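Local coordinates for long form salivary protein D7L1 (PDB 3DXL) that binds and sequesters host biogenic amines and leukotrienes during mosquito blood feeding, taking lipids in an N-terminal pocket and amines in a C-terminal one, at residues P6-F11 with G196-T201; F13-E18 with V211-K216; S152-C157 with E262-R267. All blocks are in the same frame, centred on the assembly; numbering follows the deposited sequence. Where two conformers were deposited one is given.

Contact 1: P6-F11 with G196-T201; sequences PEEMLF and GIRYIT. With GOL (glycerol), chain G.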
loop_
_atom_site.group_PDB
_atom_site.type_symbol
_atom_site.label_atom_id
_atom_site.label_comp_id
_atom_site.label_asym_id
_atom_site.label_seq_id
_atom_site.Cartn_x
_atom_site.Cartn_y
_atom_site.Cartn_z
ATOM N N PRO A 6 -3.313 -8.483 -6.172
ATOM C CA PRO A 6 -2.038 -8.932 -5.601
ATOM C C PRO A 6 -1.140 -7.832 -5.040
ATOM O O PRO A 6 -0.482 -8.042 -4.013
ATOM C CB PRO A 6 -1.368 -9.651 -6.769
ATOM C CG PRO A 6 -2.536 -10.187 -7.546
ATOM C CD PRO A 6 -3.523 -9.047 -7.520
ATOM N N GLU A 7 -1.110 -6.679 -5.711
ATOM C CA GLU A 7 -0.319 -5.535 -5.266
ATOM C C GLU A 7 -0.859 -4.992 -3.951
ATOM O O GLU A 7 -0.097 -4.604 -3.058
ATOM C CB GLU A 7 -0.331 -4.446 -6.341
ATOM C CG GLU A 7 0.479 -3.196 -5.985
ATOM C CD GLU A 7 -0.257 -2.216 -5.070
ATOM O OE1 GLU A 7 -1.505 -2.199 -5.055
ATOM O OE2 GLU A 7 0.424 -1.407 -4.401
ATOM N N GLU A 8 -2.180 -4.965 -3.831
ATOM C CA GLU A 8 -2.808 -4.441 -2.628
ATOM C C GLU A 8 -2.513 -5.316 -1.417
ATOM O O GLU A 8 -2.283 -4.804 -0.324
ATOM C CB GLU A 8 -4.307 -4.237 -2.829
ATOM C CG GLU A 8 -4.608 -3.073 -3.771
ATOM C CD GLU A 8 -6.061 -2.965 -4.164
ATOM O OE1 GLU A 8 -6.649 -3.983 -4.586
ATOM O OE2 GLU A 8 -6.618 -1.849 -4.105
ATOM N N MET A 9 -2.511 -6.636 -1.613
ATOM C CA MET A 9 -2.146 -7.545 -0.529
ATOM C C MET A 9 -0.657 -7.478 -0.221
ATOM O O MET A 9 -0.267 -7.491 0.942
ATOM C CB MET A 9 -2.599 -8.980 -0.810
ATOM C CG MET A 9 -4.110 -9.126 -0.876
ATOM S SD MET A 9 -4.996 -8.449 0.563
ATOM C CE MET A 9 -4.165 -9.244 1.922
ATOM N N LEU A 10 0.170 -7.348 -1.258
ATOM C CA LEU A 10 1.602 -7.208 -1.034
ATOM C C LEU A 10 1.871 -5.941 -0.218
ATOM O O LEU A 10 2.692 -5.941 0.708
ATOM C CB LEU A 10 2.375 -7.169 -2.356
ATOM C CG LEU A 10 3.901 -7.115 -2.239
ATOM C CD1 LEU A 10 4.497 -8.390 -1.600
ATOM C CD2 LEU A 10 4.491 -6.867 -3.608
ATOM N N PHE A 11 1.176 -4.852 -0.555
ATOM C CA PHE A 11 1.320 -3.623 0.205
ATOM C C PHE A 11 0.959 -3.847 1.678
ATOM O O PHE A 11 1.693 -3.425 2.568
ATOM C CB PHE A 11 0.471 -2.499 -0.378
ATOM C CG PHE A 11 0.614 -1.226 0.379
ATOM C CD1 PHE A 11 1.727 -0.412 0.184
ATOM C CD2 PHE A 11 -0.322 -0.865 1.335
ATOM C CE1 PHE A 11 1.893 0.758 0.924
ATOM C CE2 PHE A 11 -0.172 0.303 2.076
ATOM C CZ PHE A 11 0.940 1.116 1.865
ATOM N N GLY A 196 -1.612 5.080 -5.394
ATOM C CA GLY A 196 -0.620 4.015 -5.330
ATOM C C GLY A 196 0.328 4.110 -4.156
ATOM O O GLY A 196 0.849 3.102 -3.687
ATOM N N ILE A 197 0.578 5.328 -3.685
ATOM C CA ILE A 197 1.373 5.516 -2.472
ATOM C C ILE A 197 0.510 5.843 -1.262
ATOM O O ILE A 197 1.027 6.193 -0.204
ATOM C CB ILE A 197 2.478 6.562 -2.657
ATOM C CG1 ILE A 197 1.853 7.953 -2.957
ATOM C CG2 ILE A 197 3.454 6.041 -3.712
ATOM C CD1 ILE A 197 2.831 9.101 -3.059
ATOM N N ARG A 198 -0.804 5.723 -1.447
ATOM C CA ARG A 198 -1.773 5.732 -0.343
ATOM C C ARG A 198 -1.944 7.095 0.333
ATOM O O ARG A 198 -2.453 7.193 1.442
ATOM C CB ARG A 198 -1.458 4.612 0.673
ATOM C CG ARG A 198 -2.033 3.236 0.304
ATOM C CD ARG A 198 -1.327 2.572 -0.878
ATOM N NE ARG A 198 -1.848 1.228 -1.128
ATOM C CZ ARG A 198 -1.432 0.412 -2.087
ATOM N NH1 ARG A 198 -0.478 0.776 -2.935
ATOM N NH2 ARG A 198 -1.985 -0.792 -2.213
ATOM N N TYR A 199 -1.528 8.162 -0.352
ATOM C CA TYR A 199 -1.823 9.522 0.127
ATOM C C TYR A 199 -3.310 9.824 -0.020
ATOM O O TYR A 199 -3.848 10.634 0.729
ATOM C CB TYR A 199 -1.033 10.579 -0.640
ATOM C CG TYR A 199 0.438 10.649 -0.340
ATOM C CD1 TYR A 199 1.086 9.676 0.413
ATOM C CD2 TYR A 199 1.195 11.692 -0.862
ATOM C CE1 TYR A 199 2.438 9.754 0.650
ATOM C CE2 TYR A 199 2.535 11.777 -0.637
ATOM C CZ TYR A 199 3.165 10.817 0.116
ATOM O OH TYR A 199 4.512 10.892 0.322
ATOM N N ILE A 200 -3.946 9.165 -0.993
ATOM C CA ILE A 200 -5.381 9.255 -1.236
ATOM C C ILE A 200 -5.935 7.839 -1.180
ATOM O O ILE A 200 -5.353 6.919 -1.751
ATOM C CB ILE A 200 -5.685 9.888 -2.628
ATOM C CG1 ILE A 200 -5.090 11.304 -2.732
ATOM C CG2 ILE A 200 -7.182 9.884 -2.943
ATOM C CD1 ILE A 200 -5.801 12.385 -1.921
ATOM N N THR A 201 -7.043 7.673 -0.462
ATOM C CA THR A 201 -7.698 6.361 -0.307
ATOM C C THR A 201 -8.518 5.978 -1.543
ATOM O O THR A 201 -8.731 6.786 -2.443
ATOM C CB THR A 201 -8.641 6.359 0.922
ATOM O OG1 THR A 201 -9.743 7.229 0.670
ATOM C CG2 THR A 201 -7.905 6.800 2.179
HETATM C C1 GOL G . -4.487 -0.062 2.159
HETATM O O1 GOL G . -4.297 -1.185 2.992
HETATM C C2 GOL G . -4.191 -0.435 0.721
HETATM O O2 GOL G . -4.682 0.493 -0.215
HETATM C C3 GOL G . -4.555 -1.859 0.349
HETATM O O3 GOL G . -3.329 -2.316 -0.132
#
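Arg198 NH2 is gripped by two groups at once, the carboxylate of Glu7 and a glycerol that probably comes from the crystallisation liquor. It donates to Glu7 OE1 at 3.2 Å, while the shorter arm of the salt bridge runs from Arg198 NH1 to Glu7 OE2 at 2.8 Å. The pairing is end-on, with each nitrogen's better bond to a different oxygen, but the carboxylate and guanidinium planes are turned 43° apart. OE2 accepts NH1 on its syn lone pair; OE1 is met on the syn side, tilted out of the carboxylate plane. Glu7 reaches the arginine with CG anti to its backbone N (chi1 -180°) and a bend at chi2, and Tyr274 OH bonds the same OE2.

The contact joins the two PBP/GOBP-type regions of this all-helical D7 protein: helix 6-20 from the first, and from the second the loop that follows helix 184-196. The same segment also holds the arginine at its edge: Gly196 O accepts from Arg198 NH1 at 2.8 Å, near the guanidinium plane.

With its edge so occupied, the guanidinium lays one face on the ring of Phe11, planes at 14° and Arg198 CZ 3.9 Å from the Phe11 ring centroid. This is a cation-pi stack, extended by a CH-pi contact from Arg198 CD over the same ring. Glycerol O3 bridges the segments, receiving Arg198 NH2 at 2.9 Å and donating to the backbone Glu8 O at 2.7 Å.

Contact 2: F13-E18 with V211-K216; sequences FTRCME and VKRDFK
Arg15 and Arg213 lay their guanidinium groups flat on one another, centres 3.6 Å apart and planes within 3° of parallel. The pair spans two helices of an all-alpha, odorant-binding-type protein, helix 6-20 of the first PBP/GOBP region and helix 208-217 of the second, whose nearest CA atoms, those of Arg15 and Arg213, are 11.6 Å apart. Long side chains fill that distance, and they do so in different shapes. Arg213 is stretched from CG to NE, its CG anti to the backbone N (chi1 -173°), which carries its guanidinium about halfway across. Arg15 instead folds at both chi2 and chi3, which brings its NE over the middle of the Arg213 group, 3.3 Å from Arg213 CZ. The two chains run past each other in opposite directions.

Carboxylates around the stack probably offset the repulsion between like charges: Glu210 forms a salt bridge with Arg15 NH2, and Asp19 one with Arg213 NH2. Within the contact the balancing acid is Glu18, extended beyond CG, which approaches the edge of the Arg213 guanidinium while Arg15 occupies a face. Both terminal nitrogens of Arg213 converge on a single oxygen, NH2 at 3.1 Å and NH1 at 3.2 Å from Glu18 OE2. They lie in front of one face of the carboxylate, with NH2 68° out of its plane.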
loop_
_atom_site.group_PDB
_atom_site.type_symbol
_atom_site.label_atom_id
_atom_site.label_comp_id
_atom_site.label_asym_id
_atom_site.label_seq_id
_atom_site.Cartn_x
_atom_site.Cartn_y
_atom_site.Cartn_z
ATOM N N PHE A 13 0.825 -6.721 3.480
ATOM C CA PHE A 13 1.725 -7.598 4.208
ATOM C C PHE A 13 3.046 -6.890 4.518
ATOM O O PHE A 13 3.546 -6.932 5.642
ATOM C CB PHE A 13 2.002 -8.905 3.447
ATOM C CG PHE A 13 0.761 -9.728 3.124
ATOM C CD1 PHE A 13 -0.297 -9.831 4.016
ATOM C CD2 PHE A 13 0.672 -10.392 1.904
ATOM C CE1 PHE A 13 -1.422 -10.600 3.699
ATOM C CE2 PHE A 13 -0.449 -11.158 1.581
ATOM C CZ PHE A 13 -1.486 -11.249 2.477
ATOM N N THR A 14 3.620 -6.241 3.505
ATOM C CA THR A 14 4.913 -5.592 3.701
ATOM C C THR A 14 4.845 -4.394 4.642
ATOM O O THR A 14 5.759 -4.212 5.450
ATOM C CB THR A 14 5.602 -5.225 2.366
ATOM O OG1 THR A 14 4.757 -4.358 1.603
ATOM C CG2 THR A 14 5.925 -6.488 1.574
ATOM N N ARG A 15 3.777 -3.594 4.558
ATOM C CA ARG A 15 3.593 -2.484 5.493
ATOM C C ARG A 15 3.479 -2.999 6.929
ATOM O O ARG A 15 4.110 -2.474 7.845
ATOM C CB ARG A 15 2.377 -1.627 5.124
ATOM C CG ARG A 15 1.975 -0.578 6.163
ATOM C CD ARG A 15 3.076 0.452 6.477
ATOM N NE ARG A 15 3.519 1.199 5.299
ATOM C CZ ARG A 15 2.904 2.276 4.823
ATOM N NH1 ARG A 15 1.827 2.774 5.424
ATOM N NH2 ARG A 15 3.383 2.869 3.736
ATOM N N CYS A 16 2.681 -4.041 7.124
ATOM C CA CYS A 16 2.494 -4.579 8.459
ATOM C C CYS A 16 3.784 -5.192 9.007
ATOM O O CYS A 16 4.070 -5.062 10.201
ATOM C CB CYS A 16 1.346 -5.577 8.448
ATOM S SG CYS A 16 -0.260 -4.771 8.250
ATOM N N MET A 17 4.593 -5.810 8.142
ATOM C CA MET A 17 5.889 -6.309 8.586
ATOM C C MET A 17 6.833 -5.159 8.917
ATOM O O MET A 17 7.514 -5.192 9.942
ATOM C CB MET A 17 6.511 -7.250 7.561
ATOM C CG MET A 17 5.814 -8.592 7.526
ATOM S SD MET A 17 6.698 -9.830 6.584
ATOM C CE MET A 17 6.318 -9.267 4.924
ATOM N N GLU A 18 6.855 -4.123 8.069
ATOM C CA GLU A 18 7.714 -2.963 8.322
ATOM C C GLU A 18 7.419 -2.350 9.692
ATOM O O GLU A 18 8.335 -1.989 10.434
ATOM C CB GLU A 18 7.563 -1.930 7.204
ATOM C CG GLU A 18 8.592 -0.800 7.296
ATOM C CD GLU A 18 8.550 0.142 6.114
ATOM O OE1 GLU A 18 8.414 -0.319 4.969
ATOM O OE2 GLU A 18 8.690 1.359 6.329
ATOM N N VAL A 211 1.072 10.754 4.421
ATOM C CA VAL A 211 1.979 11.824 3.983
ATOM C C VAL A 211 2.994 12.105 5.089
ATOM O O VAL A 211 4.193 12.238 4.845
ATOM C CB VAL A 211 1.237 13.118 3.606
ATOM C CG1 VAL A 211 2.189 14.070 2.915
ATOM C CG2 VAL A 211 0.069 12.819 2.694
ATOM N N LYS A 212 2.501 12.152 6.324
ATOM C CA LYS A 212 3.369 12.378 7.475
ATOM C C LYS A 212 4.428 11.298 7.617
ATOM O O LYS A 212 5.573 11.584 7.942
ATOM C CB LYS A 212 2.558 12.474 8.768
ATOM C CG LYS A 212 1.768 13.770 8.888
ATOM C CD LYS A 212 0.778 13.726 10.052
ATOM C CE LYS A 212 1.490 13.579 11.381
ATOM N NZ LYS A 212 0.525 13.577 12.524
ATOM N N ARG A 213 4.028 10.043 7.381
ATOM C CA ARG A 213 4.925 8.908 7.455
ATOM C C ARG A 213 6.142 9.150 6.561
ATOM O O ARG A 213 7.274 8.923 6.962
ATOM C CB ARG A 213 4.182 7.637 7.023
ATOM C CG ARG A 213 4.957 6.348 7.204
ATOM C CD ARG A 213 4.154 5.149 6.704
ATOM N NE ARG A 213 4.599 3.914 7.364
ATOM C CZ ARG A 213 5.632 3.177 6.972
ATOM N NH1 ARG A 213 6.333 3.518 5.896
ATOM N NH2 ARG A 213 5.966 2.083 7.642
ATOM N N ASP A 214 5.884 9.604 5.339
ATOM C CA ASP A 214 6.962 9.839 4.381
ATOM C C ASP A 214 7.850 11.041 4.729
ATOM O O ASP A 214 9.049 11.010 4.479
ATOM C CB ASP A 214 6.404 9.960 2.970
ATOM C CG ASP A 214 6.020 8.610 2.381
ATOM O OD1 ASP A 214 6.377 7.556 2.968
ATOM O OD2 ASP A 214 5.359 8.612 1.319
ATOM N N PHE A 215 7.268 12.073 5.342
ATOM C CA PHE A 215 8.079 13.174 5.880
ATOM C C PHE A 215 9.013 12.698 6.988
ATOM O O PHE A 215 10.203 13.037 7.005
ATOM C CB PHE A 215 7.205 14.313 6.413
ATOM C CG PHE A 215 6.894 15.383 5.394
ATOM C CD1 PHE A 215 6.321 15.053 4.172
ATOM C CD2 PHE A 215 7.128 16.723 5.686
ATOM C CE1 PHE A 215 6.018 16.039 3.240
ATOM C CE2 PHE A 215 6.827 17.718 4.753
ATOM C CZ PHE A 215 6.264 17.369 3.538
ATOM N N LYS A 216 8.482 11.885 7.906
ATOM C CA LYS A 216 9.298 11.412 9.008
ATOM C C LYS A 216 10.448 10.543 8.517
ATOM O O LYS A 216 11.550 10.595 9.062
ATOM C CB LYS A 216 8.446 10.693 10.050
ATOM C CG LYS A 216 7.511 11.639 10.786
ATOM C CD LYS A 216 6.680 10.949 11.846
ATOM C CE LYS A 216 5.741 11.948 12.518
ATOM N NZ LYS A 216 4.753 11.274 13.408
#

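Contact 3: S152-C157 with E262-R267; sequences SYFEFC and EAFDYR
Phe154 and Phe264 meet between the first turn of helix 153-161 and the middle of helix 257-271, where the backbones stay well apart and the rings alone close the gap. Both helices belong to the C-terminal part of this PBP/GOBP-family protein, which binds biogenic amines, and the contact borders that pocket: Asp265, a noradrenaline-binding residue, follows Phe264 directly, and Glu268, another, packs against Phe154.

The rings form a T-shaped (edge-to-face) pair, with Phe154 supplying the edge and Phe264 the face. Their centroids are 4.9 Å apart and their planes meet at 68°, somewhat short of perpendicular. The outer rim of Phe154, CE1 and CZ, points at one side of the Phe264 ring, so the contact is offset toward the rim of that ring and does not sit over its centre. Phe154 reaches across because its CG stands anti to the carbonyl carbon, whereas Phe264 has CG roughly anti to the backbone N (chi1 -152°), which swings its ring toward the other helix.

The start of helix 153-161 is fixed by Ser152 at the N-cap: Glu155 N donates to Ser152 OG at 3.2 Å, nearly straight at 167°. The same hydroxyl is hydrogen-bonded to Glu268 OE2, tying this helix start to a ligand-binding carboxylate on helix 257-271. Further along, Cys157 joins Cys192 of helix 184-196 in a disulfide. The closest approach between the two rings is made by Phe154 CE1, 3.4 Å from Phe264 CE2.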
loop_
_atom_site.group_PDB
_atom_site.type_symbol
_atom_site.label_atom_id
_atom_site.label_comp_id
_atom_site.label_asym_id
_atom_site.label_seq_id
_atom_site.Cartn_x
_atom_site.Cartn_y
_atom_site.Cartn_z
ATOM N N SER A 152 8.871 0.370 -9.714
ATOM C CA SER A 152 8.488 1.671 -9.178
ATOM C C SER A 152 7.006 1.926 -9.424
ATOM O O SER A 152 6.533 1.776 -10.557
ATOM C CB SER A 152 9.281 2.752 -9.892
ATOM O OG SER A 152 8.733 4.032 -9.627
ATOM N N TYR A 153 6.261 2.318 -8.394
ATOM C CA TYR A 153 4.853 2.613 -8.617
ATOM C C TYR A 153 4.691 3.809 -9.561
ATOM O O TYR A 153 3.776 3.861 -10.377
ATOM C CB TYR A 153 4.066 2.834 -7.312
ATOM C CG TYR A 153 2.604 2.472 -7.493
ATOM C CD1 TYR A 153 2.115 1.247 -7.043
ATOM C CD2 TYR A 153 1.722 3.321 -8.169
ATOM C CE1 TYR A 153 0.793 0.883 -7.245
ATOM C CE2 TYR A 153 0.406 2.975 -8.383
ATOM C CZ TYR A 153 -0.059 1.747 -7.920
ATOM O OH TYR A 153 -1.369 1.383 -8.133
ATOM N N PHE A 154 5.585 4.786 -9.427
ATOM C CA PHE A 154 5.562 5.953 -10.307
ATOM C C PHE A 154 5.729 5.527 -11.769
ATOM O O PHE A 154 5.006 6.009 -12.641
ATOM C CB PHE A 154 6.659 6.955 -9.920
ATOM C CG PHE A 154 6.397 7.721 -8.639
ATOM C CD1 PHE A 154 6.527 9.109 -8.638
ATOM C CD2 PHE A 154 6.084 7.089 -7.439
ATOM C CE1 PHE A 154 6.320 9.850 -7.484
ATOM C CE2 PHE A 154 5.880 7.846 -6.265
ATOM C CZ PHE A 154 6.003 9.226 -6.293
ATOM N N GLU A 155 6.680 4.635 -12.034
ATOM C CA GLU A 155 6.886 4.135 -13.391
ATOM C C GLU A 155 5.685 3.379 -13.921
ATOM O O GLU A 155 5.344 3.508 -15.092
ATOM C CB GLU A 155 8.149 3.300 -13.475
ATOM C CG GLU A 155 9.373 4.146 -13.283
ATOM C CD GLU A 155 10.659 3.390 -13.457
ATOM O OE1 GLU A 155 10.631 2.200 -13.853
ATOM O OE2 GLU A 155 11.714 4.007 -13.205
ATOM N N PHE A 156 5.039 2.581 -13.069
ATOM C CA PHE A 156 3.804 1.906 -13.463
ATOM C C PHE A 156 2.785 2.917 -14.006
ATOM O O PHE A 156 2.218 2.712 -15.080
ATOM C CB PHE A 156 3.227 1.101 -12.285
ATOM C CG PHE A 156 1.746 0.815 -12.413
ATOM C CD1 PHE A 156 1.265 -0.089 -13.362
ATOM C CD2 PHE A 156 0.834 1.483 -11.608
ATOM C CE1 PHE A 156 -0.102 -0.302 -13.497
ATOM C CE2 PHE A 156 -0.537 1.255 -11.732
ATOM C CZ PHE A 156 -1.000 0.364 -12.680
ATOM N N CYS A 157 2.560 4.001 -13.265
ATOM C CA CYS A 157 1.597 5.013 -13.681
ATOM C C CYS A 157 2.067 5.732 -14.947
ATOM O O CYS A 157 1.292 5.912 -15.902
ATOM C CB CYS A 157 1.357 6.020 -12.561
ATOM S SG CYS A 157 0.579 5.306 -11.090
ATOM N N GLU A 262 11.328 16.106 -1.398
ATOM C CA GLU A 262 12.275 15.180 -0.802
ATOM C C GLU A 262 11.592 13.893 -0.315
ATOM O O GLU A 262 12.055 12.780 -0.595
ATOM C CB GLU A 262 13.055 15.858 0.322
ATOM C CG GLU A 262 14.206 15.020 0.799
ATOM C CD GLU A 262 15.133 15.704 1.790
ATOM O OE1 GLU A 262 15.001 16.926 2.051
ATOM O OE2 GLU A 262 16.019 14.997 2.296
ATOM N N ALA A 263 10.474 14.051 0.384
ATOM C CA ALA A 263 9.717 12.917 0.900
ATOM C C ALA A 263 9.154 12.051 -0.233
ATOM O O ALA A 263 9.189 10.817 -0.174
ATOM C CB ALA A 263 8.607 13.415 1.785
ATOM N N PHE A 264 8.621 12.711 -1.255
ATOM C CA PHE A 264 7.970 12.058 -2.396
ATOM C C PHE A 264 9.017 11.313 -3.221
ATOM O O PHE A 264 8.788 10.187 -3.654
ATOM C CB PHE A 264 7.292 13.146 -3.234
ATOM C CG PHE A 264 6.078 12.715 -4.030
ATOM C CD1 PHE A 264 4.939 12.234 -3.399
ATOM C CD2 PHE A 264 6.033 12.914 -5.413
ATOM C CE1 PHE A 264 3.802 11.924 -4.136
ATOM C CE2 PHE A 264 4.891 12.598 -6.150
ATOM C CZ PHE A 264 3.779 12.101 -5.496
ATOM N N ASP A 265 10.180 11.933 -3.415
ATOM C CA ASP A 265 11.280 11.271 -4.112
ATOM C C ASP A 265 11.689 9.988 -3.393
ATOM O O ASP A 265 11.895 8.943 -4.016
ATOM C CB ASP A 265 12.520 12.173 -4.217
ATOM C CG ASP A 265 12.403 13.250 -5.284
ATOM O OD1 ASP A 265 11.431 13.282 -6.066
ATOM O OD2 ASP A 265 13.325 14.086 -5.313
ATOM N N TYR A 266 11.830 10.055 -2.073
ATOM C CA TYR A 266 12.246 8.864 -1.332
ATOM C C TYR A 266 11.147 7.793 -1.335
ATOM O O TYR A 266 11.443 6.593 -1.417
ATOM C CB TYR A 266 12.656 9.221 0.092
ATOM C CG TYR A 266 13.311 8.095 0.876
ATOM C CD1 TYR A 266 14.269 7.262 0.292
ATOM C CD2 TYR A 266 12.996 7.892 2.224
ATOM C CE1 TYR A 266 14.877 6.248 1.026
ATOM C CE2 TYR A 266 13.609 6.886 2.960
ATOM C CZ TYR A 266 14.545 6.075 2.356
ATOM O OH TYR A 266 15.170 5.086 3.072
ATOM N N ARG A 267 9.889 8.225 -1.299
ATOM C CA ARG A 267 8.789 7.278 -1.444
ATOM C C ARG A 267 8.852 6.560 -2.786
ATOM O O ARG A 267 8.611 5.346 -2.841
ATOM C CB ARG A 267 7.434 7.952 -1.242
ATOM C CG ARG A 267 6.243 6.980 -1.351
ATOM C CD ARG A 267 6.377 5.801 -0.386
ATOM N NE ARG A 267 5.248 4.875 -0.411
ATOM C CZ ARG A 267 4.138 5.024 0.306
ATOM N NH1 ARG A 267 3.966 6.096 1.080
ATOM N NH2 ARG A 267 3.196 4.081 0.261
#

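Contacts 1 and 2 lie about 11 Å apart, centre to centre, and share helix 6-20, meeting the second PBP/GOBP region first through the loop segment 196-201 and then through helix 208-217. Contact 3 sits wholly in the C-terminal part, about 13 and 14 Å from the other two. In chain order the segments run 6-11, 13-18, 152-157, 196-201, 211-216, 262-267, so every pair of contacts interleaves. The three also touch: Tyr199 OH approaches Asp214 OD2 at 2.6 Å, a probable hydrogen bond, and Arg267 NH1 forms a salt bridge with that oxygen. The interface between the two halves is thus continuous with packing beside the amine pocket.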